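Local coordinates for chromosome partition protein Smc (PDB 5XEI), which is an ABC-type ATPase of the SMC family that binds DNA and is probably required for chromosome condensation and partitioning, at residues L207-K221 with I312-F326. Residues are numbered along the deposited sequence; the frame is centred on the assembly and turned at random.
Sequences LEKERNDALRYLDLK and IKALEPVNMKAIEDF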
# COMPACT_ATOMS: atom_id res chain seq x y z
N LEU A 207 13.72 -42.32 12.50
CA LEU A 207 14.66 -42.35 13.61
C LEU A 207 14.08 -43.06 14.82
O LEU A 207 14.83 -43.69 15.57
CB LEU A 207 15.09 -40.93 13.96
CG LEU A 207 16.35 -40.49 13.21
CD1 LEU A 207 16.27 -40.82 11.72
CD2 LEU A 207 16.54 -39.01 13.42
N GLU A 208 12.76 -42.97 15.04
CA GLU A 208 12.18 -43.71 16.16
C GLU A 208 12.41 -45.20 15.99
O GLU A 208 12.66 -45.92 16.96
CB GLU A 208 10.69 -43.45 16.29
CG GLU A 208 10.39 -42.04 16.63
CD GLU A 208 9.08 -41.54 16.10
OE1 GLU A 208 9.14 -40.72 15.17
OE2 GLU A 208 8.02 -41.92 16.64
N LYS A 209 12.29 -45.69 14.75
CA LYS A 209 12.41 -47.12 14.51
C LYS A 209 13.86 -47.56 14.59
O LYS A 209 14.17 -48.58 15.23
CB LYS A 209 11.79 -47.46 13.15
CG LYS A 209 12.50 -48.56 12.38
CD LYS A 209 11.64 -49.01 11.21
CE LYS A 209 12.37 -49.96 10.27
NZ LYS A 209 11.65 -50.10 8.96
N GLU A 210 14.76 -46.81 13.97
CA GLU A 210 16.19 -47.07 14.12
C GLU A 210 16.62 -46.94 15.58
O GLU A 210 17.38 -47.78 16.08
CB GLU A 210 16.97 -46.11 13.24
CG GLU A 210 16.52 -46.15 11.81
CD GLU A 210 17.18 -45.08 10.97
OE1 GLU A 210 18.40 -44.87 11.11
OE2 GLU A 210 16.46 -44.45 10.18
N ARG A 211 16.15 -45.91 16.28
CA ARG A 211 16.53 -45.78 17.69
C ARG A 211 16.22 -47.06 18.44
O ARG A 211 17.07 -47.60 19.16
CB ARG A 211 15.81 -44.61 18.35
CG ARG A 211 16.06 -44.58 19.85
CD ARG A 211 14.94 -43.90 20.58
NE ARG A 211 13.67 -44.60 20.39
CZ ARG A 211 12.49 -44.01 20.43
NH1 ARG A 211 12.42 -42.70 20.61
NH2 ARG A 211 11.38 -44.70 20.25
N ASN A 212 15.00 -47.58 18.25
CA ASN A 212 14.59 -48.73 19.04
C ASN A 212 15.37 -49.97 18.66
O ASN A 212 15.64 -50.81 19.52
CB ASN A 212 13.09 -48.98 18.88
CG ASN A 212 12.26 -47.92 19.55
OD1 ASN A 212 11.26 -47.48 18.99
ND2 ASN A 212 12.67 -47.49 20.74
N ASP A 213 15.74 -50.10 17.39
CA ASP A 213 16.59 -51.22 16.99
C ASP A 213 17.98 -51.06 17.57
O ASP A 213 18.56 -52.03 18.06
CB ASP A 213 16.65 -51.33 15.48
CG ASP A 213 15.40 -51.94 14.91
OD1 ASP A 213 15.25 -51.94 13.67
OD2 ASP A 213 14.56 -52.41 15.72
N ALA A 214 18.52 -49.84 17.54
CA ALA A 214 19.81 -49.61 18.18
C ALA A 214 19.73 -49.92 19.66
O ALA A 214 20.67 -50.49 20.24
CB ALA A 214 20.27 -48.18 17.95
N LEU A 215 18.59 -49.61 20.30
CA LEU A 215 18.46 -49.89 21.72
C LEU A 215 18.45 -51.39 22.01
O LEU A 215 19.09 -51.84 22.97
CB LEU A 215 17.20 -49.22 22.27
CG LEU A 215 17.27 -47.68 22.37
CD1 LEU A 215 16.20 -47.08 23.27
CD2 LEU A 215 18.62 -47.27 22.86
N ARG A 216 17.75 -52.19 21.22
CA ARG A 216 17.70 -53.62 21.54
C ARG A 216 18.96 -54.33 21.10
O ARG A 216 19.43 -55.24 21.78
CB ARG A 216 16.47 -54.28 20.92
CG ARG A 216 15.24 -53.39 20.94
CD ARG A 216 14.09 -53.99 20.12
NE ARG A 216 12.84 -53.39 20.54
CZ ARG A 216 11.70 -53.54 19.87
NH1 ARG A 216 11.68 -54.28 18.76
NH2 ARG A 216 10.58 -52.98 20.30
N TYR A 217 19.54 -53.91 19.98
CA TYR A 217 20.91 -54.31 19.69
C TYR A 217 21.81 -54.09 20.90
O TYR A 217 22.64 -54.94 21.24
CB TYR A 217 21.41 -53.57 18.45
CG TYR A 217 22.89 -53.64 18.30
CD1 TYR A 217 23.48 -54.63 17.53
CD2 TYR A 217 23.71 -52.73 18.94
CE1 TYR A 217 24.84 -54.69 17.40
CE2 TYR A 217 25.06 -52.79 18.83
CZ TYR A 217 25.63 -53.77 18.06
OH TYR A 217 27.01 -53.79 17.97
N LEU A 218 21.65 -52.95 21.58
CA LEU A 218 22.43 -52.69 22.78
C LEU A 218 22.16 -53.75 23.84
O LEU A 218 23.09 -54.41 24.32
CB LEU A 218 22.10 -51.31 23.33
CG LEU A 218 23.16 -50.22 23.25
CD1 LEU A 218 23.64 -50.11 21.82
CD2 LEU A 218 22.60 -48.89 23.72
N ASP A 219 20.88 -53.93 24.21
CA ASP A 219 20.52 -54.95 25.20
C ASP A 219 21.13 -56.30 24.87
O ASP A 219 21.76 -56.93 25.72
CB ASP A 219 19.00 -55.07 25.29
CG ASP A 219 18.36 -53.96 26.12
OD1 ASP A 219 19.08 -53.27 26.88
OD2 ASP A 219 17.11 -53.80 26.01
N LEU A 220 20.92 -56.77 23.64
CA LEU A 220 21.45 -58.05 23.20
C LEU A 220 22.97 -58.09 23.34
O LEU A 220 23.53 -59.09 23.79
CB LEU A 220 21.05 -58.31 21.75
CG LEU A 220 19.76 -59.08 21.48
CD1 LEU A 220 19.43 -59.13 19.99
CD2 LEU A 220 19.87 -60.47 22.06
N LYS A 221 23.63 -57.01 22.95
CA LYS A 221 25.08 -56.91 23.11
C LYS A 221 25.49 -57.17 24.55
O LYS A 221 26.45 -57.90 24.81
CB LYS A 221 25.52 -55.52 22.65
CG LYS A 221 26.81 -55.44 21.92
CD LYS A 221 26.75 -56.06 20.53
CE LYS A 221 28.16 -56.11 19.93
NZ LYS A 221 28.37 -57.31 19.05
N ILE A 312 21.33 -60.95 17.09
CA ILE A 312 22.09 -59.76 16.73
C ILE A 312 22.27 -59.72 15.22
O ILE A 312 22.12 -58.66 14.61
CB ILE A 312 23.43 -59.71 17.49
CG1 ILE A 312 23.17 -59.45 18.97
CG2 ILE A 312 24.31 -58.61 16.93
CD1 ILE A 312 24.42 -59.11 19.75
N LYS A 313 22.53 -60.87 14.59
CA LYS A 313 22.67 -60.89 13.14
C LYS A 313 21.35 -60.56 12.45
O LYS A 313 21.35 -60.00 11.34
CB LYS A 313 23.21 -62.25 12.66
N ALA A 314 20.23 -60.88 13.08
CA ALA A 314 18.94 -60.38 12.62
C ALA A 314 18.99 -58.86 12.46
O ALA A 314 19.06 -58.35 11.34
CB ALA A 314 17.83 -60.79 13.59
N LEU A 315 18.99 -58.14 13.59
CA LEU A 315 18.81 -56.69 13.58
C LEU A 315 19.72 -55.97 12.61
O LEU A 315 19.38 -54.86 12.19
CB LEU A 315 19.03 -56.11 14.98
CG LEU A 315 18.08 -56.65 16.03
CD1 LEU A 315 18.26 -55.87 17.32
CD2 LEU A 315 16.63 -56.57 15.53
N GLU A 316 20.86 -56.55 12.24
CA GLU A 316 21.83 -55.79 11.44
C GLU A 316 21.27 -55.54 10.04
O GLU A 316 20.50 -56.35 9.52
CB GLU A 316 23.18 -56.52 11.36
CG GLU A 316 23.74 -56.89 12.71
CD GLU A 316 25.12 -56.33 12.98
OE1 GLU A 316 25.90 -56.99 13.71
OE2 GLU A 316 25.43 -55.22 12.48
N PRO A 317 21.61 -54.38 9.46
CA PRO A 317 22.46 -53.35 10.07
C PRO A 317 21.68 -52.45 11.03
O PRO A 317 20.47 -52.26 10.83
CB PRO A 317 22.95 -52.53 8.86
CG PRO A 317 22.36 -53.20 7.63
CD PRO A 317 21.18 -53.97 8.11
N VAL A 318 22.35 -51.93 12.06
CA VAL A 318 21.76 -50.93 12.94
C VAL A 318 22.61 -49.67 12.88
O VAL A 318 23.80 -49.71 12.58
CB VAL A 318 21.62 -51.42 14.40
CG1 VAL A 318 21.05 -52.84 14.44
CG2 VAL A 318 22.94 -51.31 15.14
N ASN A 319 21.97 -48.54 13.15
CA ASN A 319 22.59 -47.23 13.04
C ASN A 319 22.60 -46.62 14.43
O ASN A 319 21.57 -46.17 14.93
CB ASN A 319 21.83 -46.36 12.03
CG ASN A 319 22.17 -44.88 12.14
OD1 ASN A 319 23.27 -44.49 12.55
ND2 ASN A 319 21.22 -44.03 11.74
N MET A 320 23.75 -46.61 15.09
CA MET A 320 23.71 -46.18 16.48
C MET A 320 23.65 -44.67 16.62
O MET A 320 23.27 -44.18 17.70
CB MET A 320 24.89 -46.74 17.25
CG MET A 320 25.03 -48.23 17.11
SD MET A 320 25.27 -48.90 18.76
CE MET A 320 23.62 -48.61 19.39
N LYS A 321 24.00 -43.92 15.57
CA LYS A 321 23.76 -42.49 15.60
C LYS A 321 22.30 -42.18 15.89
O LYS A 321 21.98 -41.13 16.45
CB LYS A 321 24.18 -41.85 14.27
CG LYS A 321 25.43 -42.44 13.68
CD LYS A 321 26.67 -41.64 14.09
CE LYS A 321 27.97 -42.45 13.93
NZ LYS A 321 29.09 -41.96 14.83
N ALA A 322 21.40 -43.11 15.53
CA ALA A 322 19.97 -42.89 15.68
C ALA A 322 19.58 -42.50 17.10
O ALA A 322 18.70 -41.67 17.30
CB ALA A 322 19.19 -44.13 15.24
N ILE A 323 20.20 -43.11 18.11
CA ILE A 323 19.82 -42.79 19.48
C ILE A 323 20.05 -41.32 19.76
O ILE A 323 19.21 -40.65 20.39
CB ILE A 323 20.58 -43.68 20.48
CG1 ILE A 323 20.13 -45.13 20.34
CG2 ILE A 323 20.40 -43.17 21.91
CD1 ILE A 323 21.17 -46.13 20.85
N GLU A 324 21.16 -40.77 19.29
CA GLU A 324 21.36 -39.35 19.52
C GLU A 324 20.65 -38.50 18.46
O GLU A 324 20.18 -37.40 18.77
CB GLU A 324 22.86 -39.01 19.56
CG GLU A 324 23.65 -39.63 20.73
CD GLU A 324 22.91 -39.60 22.08
OE1 GLU A 324 22.92 -40.64 22.80
OE2 GLU A 324 22.33 -38.55 22.43
N ASP A 325 20.56 -39.00 17.21
CA ASP A 325 19.88 -38.26 16.15
C ASP A 325 18.42 -38.01 16.49
O ASP A 325 17.87 -36.94 16.22
CB ASP A 325 19.97 -39.02 14.82
CG ASP A 325 21.29 -38.75 14.08
OD1 ASP A 325 22.02 -37.82 14.49
OD2 ASP A 325 21.58 -39.47 13.08
N PHE A 326 17.75 -39.01 17.07
CA PHE A 326 16.38 -38.84 17.51
C PHE A 326 16.19 -37.57 18.32
O PHE A 326 15.49 -36.64 17.90
CB PHE A 326 15.96 -40.06 18.32
CG PHE A 326 14.56 -40.01 18.75
CD1 PHE A 326 14.23 -39.48 19.99
CD2 PHE A 326 13.56 -40.43 17.92
CE1 PHE A 326 12.91 -39.40 20.40
CE2 PHE A 326 12.25 -40.35 18.33
CZ PHE A 326 11.92 -39.84 19.56
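Tyr217 on helix 170-246 packs against the break between helices 298-315 and 321-383. Val318 CG2 sits over one ring face, 4.1 Å from the Tyr217 centroid, a CH-pi contact. Met320 SD approaches obliquely, 5.0 Å from the same centroid, as a Met-aromatic contact, while Ile312 CG2 lies 4.0 Å from Tyr217 CE1. The ring reaches this break because its CG stands anti to the backbone N (chi1 165°). Two knobs enter holes of helix 170-246: Leu315 among Asp213, Arg216, Tyr217 and Leu220, and Ile323 among Arg211, Ala214, Leu215 and Leu218. Toward Phe326 a charged group joins the apolar packing. Arg211 bends at chi3 (61°), and its NH1 leads over the Phe326 ring face, offset toward the rim, with CZ 4.3 Å from the Phe326 centroid, a cation-pi contact in which the guanidinium plane is steeply inclined to the ring. With an alanine at Phe326, the Arg211 guanidinium would probably lose its aromatic partner and a gap would open beside Leu207, whose CB lies 4.3 Å from Phe326 CD2. Between the knobs, Asn319 ND2 donates to Glu210 OE1 at 3.0 Å in a nearly straight bond (167°), the oxygen lying near the amide plane. The other end of that amide, Asn319 OD1, accepts weakly from Lys321 N, so one amide both bonds to helix 170-246 and weakly caps the turn leading into helix 321-383. Further out, Leu224 meets Ile312 and Leu204 meets Phe326, extending the packing along helix 170-246. This interrupted antiparallel coiled coil fits the joint of the SMC arm: mainly apolar contacts hold the interrupted helical arm against a continuous helix, supplemented by one directional bond and one cation-pi pair.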